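Local structure of thermophilic dibenzothiophene desulfurization enzyme C (Paenibacillus sp. A11-2, 5XDC) at residues F98-L103 with L169-T174. The protein probably catalyses the FMNH2- and oxygen-dependent oxidation of dibenzothiophene to its sulfoxide and then its sulfone, as a DszC-family flavin monooxygenase. Sequence-based numbering, arbitrary orientation.
Sequences FAYVDL and LVFAVT
Y100, L169 and F171 form a buried, aromatic-rich helix-on-sheet contact between the N-terminal helical domain and the middle β-domain of this acyl-CoA dehydrogenase-type fold. Helix 85-104 packs against one face of the mixed sheet at strand 167-174, the two short segments running at 70° with their axes 10.2 Å apart at closest approach. That spacing leaves the backbones well separated, and side chains alone bridge the gap.

Y100 carries most of the contact. Its ring extends from the helix toward the strand because chi1 (-166°) places CG trans to the backbone N, and there it meets the F171 side chain coming from the opposite direction. The two rings make a T-shaped pair: the edge of F171 is directed at the face of Y100, with centroids 5.0 Å apart and planes at 80°. F171 CZ lies over that face toward its rim, while F171 CE2 reaches 3.5 Å from both Y100 CZ and Y100 OH. L169 crosses Y100 at about a right angle and splits its two methyls along the side chain: CD2 lies 3.7 Å from Y100 CB, whereas CD1 approaches Y100 CD1 at 3.9 Å. V101 CG2 adds a looser apolar touch to L169 CD1.

Beyond the two segments, Y100 also stacks with F104 and meets W247 edge-to-face, and A186 on strand 184-190 touches both Y100 and F171. L169 and F171 lie next to N126 and S129, respectively, which bind FMN in another structure of this enzyme, although this chain holds none.

No hydrogen bond or salt bridge joins 98-103 to 169-174, so here the interface relies on apolar packing and probably on the weakly positive C-H edge of F171 facing the π-cloud of Y100.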
loop_
_atom_site.group_PDB
_atom_site.type_symbol
_atom_site.label_atom_id
_atom_site.label_comp_id
_atom_site.label_asym_id
_atom_site.label_seq_id
_atom_site.Cartn_x
_atom_site.Cartn_y
_atom_site.Cartn_z
ATOM N N PHE B 98 -4.098 25.431 27.009
ATOM C CA PHE B 98 -4.825 26.691 26.992
ATOM C C PHE B 98 -6.281 26.483 26.605
ATOM O O PHE B 98 -7.182 27.062 27.218
ATOM C CB PHE B 98 -4.161 27.663 26.028
ATOM C CG PHE B 98 -4.901 28.950 25.921
ATOM C CD1 PHE B 98 -4.659 29.961 26.829
ATOM C CD2 PHE B 98 -5.891 29.124 24.972
ATOM C CE1 PHE B 98 -5.361 31.145 26.769
ATOM C CE2 PHE B 98 -6.606 30.327 24.917
ATOM C CZ PHE B 98 -6.331 31.319 25.814
ATOM N N ALA B 99 -6.534 25.664 25.586
ATOM C CA ALA B 99 -7.908 25.405 25.179
ATOM C C ALA B 99 -8.726 24.831 26.321
ATOM O O ALA B 99 -9.880 25.223 26.521
ATOM C CB ALA B 99 -7.935 24.466 23.976
ATOM N N TYR B 100 -8.161 23.886 27.078
ATOM C CA TYR B 100 -8.891 23.327 28.205
ATOM C C TYR B 100 -9.241 24.420 29.206
ATOM O O TYR B 100 -10.378 24.507 29.679
ATOM C CB TYR B 100 -8.075 22.216 28.878
ATOM C CG TYR B 100 -8.916 21.407 29.819
ATOM C CD1 TYR B 100 -9.191 21.855 31.116
ATOM C CD2 TYR B 100 -9.497 20.215 29.409
ATOM C CE1 TYR B 100 -9.993 21.123 31.962
ATOM C CE2 TYR B 100 -10.293 19.476 30.249
ATOM C CZ TYR B 100 -10.556 19.939 31.529
ATOM O OH TYR B 100 -11.358 19.209 32.363
ATOM N N VAL B 101 -8.268 25.261 29.537
ATOM C CA VAL B 101 -8.521 26.352 30.472
ATOM C C VAL B 101 -9.624 27.256 29.941
ATOM O O VAL B 101 -10.560 27.616 30.665
ATOM C CB VAL B 101 -7.230 27.139 30.735
ATOM C CG1 VAL B 101 -7.541 28.420 31.536
ATOM C CG2 VAL B 101 -6.209 26.284 31.477
ATOM N N ASP B 102 -9.528 27.638 28.664
ATOM C CA ASP B 102 -10.503 28.567 28.103
ATOM C C ASP B 102 -11.906 27.976 28.100
ATOM O O ASP B 102 -12.887 28.714 28.265
ATOM C CB ASP B 102 -10.113 28.968 26.692
ATOM C CG ASP B 102 -10.818 30.233 26.247
ATOM O OD1 ASP B 102 -10.413 31.310 26.716
ATOM O OD2 ASP B 102 -11.766 30.138 25.450
ATOM N N LEU B 103 -12.032 26.659 27.910
ATOM C CA LEU B 103 -13.335 26.029 27.790
ATOM C C LEU B 103 -14.000 25.763 29.132
ATOM O O LEU B 103 -15.217 25.567 29.169
ATOM C CB LEU B 103 -13.212 24.704 27.030
ATOM C CG LEU B 103 -12.883 24.837 25.548
ATOM C CD1 LEU B 103 -12.426 23.476 24.998
ATOM C CD2 LEU B 103 -14.094 25.362 24.768
ATOM N N LEU B 169 -1.446 22.108 33.968
ATOM C CA LEU B 169 -2.818 21.642 33.926
ATOM C C LEU B 169 -2.865 20.238 34.513
ATOM O O LEU B 169 -2.326 19.295 33.924
ATOM C CB LEU B 169 -3.323 21.673 32.485
ATOM C CG LEU B 169 -4.747 21.189 32.250
ATOM C CD1 LEU B 169 -5.769 22.080 32.995
ATOM C CD2 LEU B 169 -5.061 21.130 30.746
ATOM N N VAL B 170 -3.509 20.088 35.666
ATOM C CA VAL B 170 -3.451 18.854 36.449
ATOM C C VAL B 170 -4.835 18.224 36.480
ATOM O O VAL B 170 -5.851 18.928 36.541
ATOM C CB VAL B 170 -2.925 19.129 37.878
ATOM C CG1 VAL B 170 -2.951 17.876 38.708
ATOM C CG2 VAL B 170 -1.520 19.690 37.835
ATOM N N PHE B 171 -4.872 16.889 36.420
ATOM C CA PHE B 171 -6.098 16.109 36.504
ATOM C C PHE B 171 -5.979 15.079 37.614
ATOM O O PHE B 171 -4.927 14.451 37.773
ATOM C CB PHE B 171 -6.384 15.399 35.188
ATOM C CG PHE B 171 -6.716 16.330 34.061
ATOM C CD1 PHE B 171 -5.716 16.935 33.332
ATOM C CD2 PHE B 171 -8.027 16.581 33.723
ATOM C CE1 PHE B 171 -6.022 17.797 32.291
ATOM C CE2 PHE B 171 -8.328 17.447 32.679
ATOM C CZ PHE B 171 -7.323 18.038 31.966
ATOM N N ALA B 172 -7.067 14.887 38.358
ATOM C CA ALA B 172 -7.106 13.905 39.436
ATOM C C ALA B 172 -8.532 13.409 39.597
ATOM O O ALA B 172 -9.481 14.014 39.091
ATOM C CB ALA B 172 -6.591 14.495 40.755
ATOM N N VAL B 173 -8.683 12.284 40.301
ATOM C CA VAL B 173 -9.993 11.698 40.573
ATOM C C VAL B 173 -10.298 11.840 42.055
ATOM O O VAL B 173 -9.449 11.540 42.902
ATOM C CB VAL B 173 -10.070 10.220 40.159
ATOM C CG1 VAL B 173 -10.116 10.125 38.656
ATOM C CG2 VAL B 173 -8.890 9.440 40.728
ATOM N N THR B 174 -11.519 12.258 42.365
ATOM C CA THR B 174 -11.884 12.463 43.755
ATOM C C THR B 174 -11.852 11.148 44.522
ATOM O O THR B 174 -12.208 10.087 43.999
ATOM C CB THR B 174 -13.271 13.096 43.877
ATOM O OG1 THR B 174 -14.256 12.250 43.268
ATOM C CG2 THR B 174 -13.302 14.485 43.251
#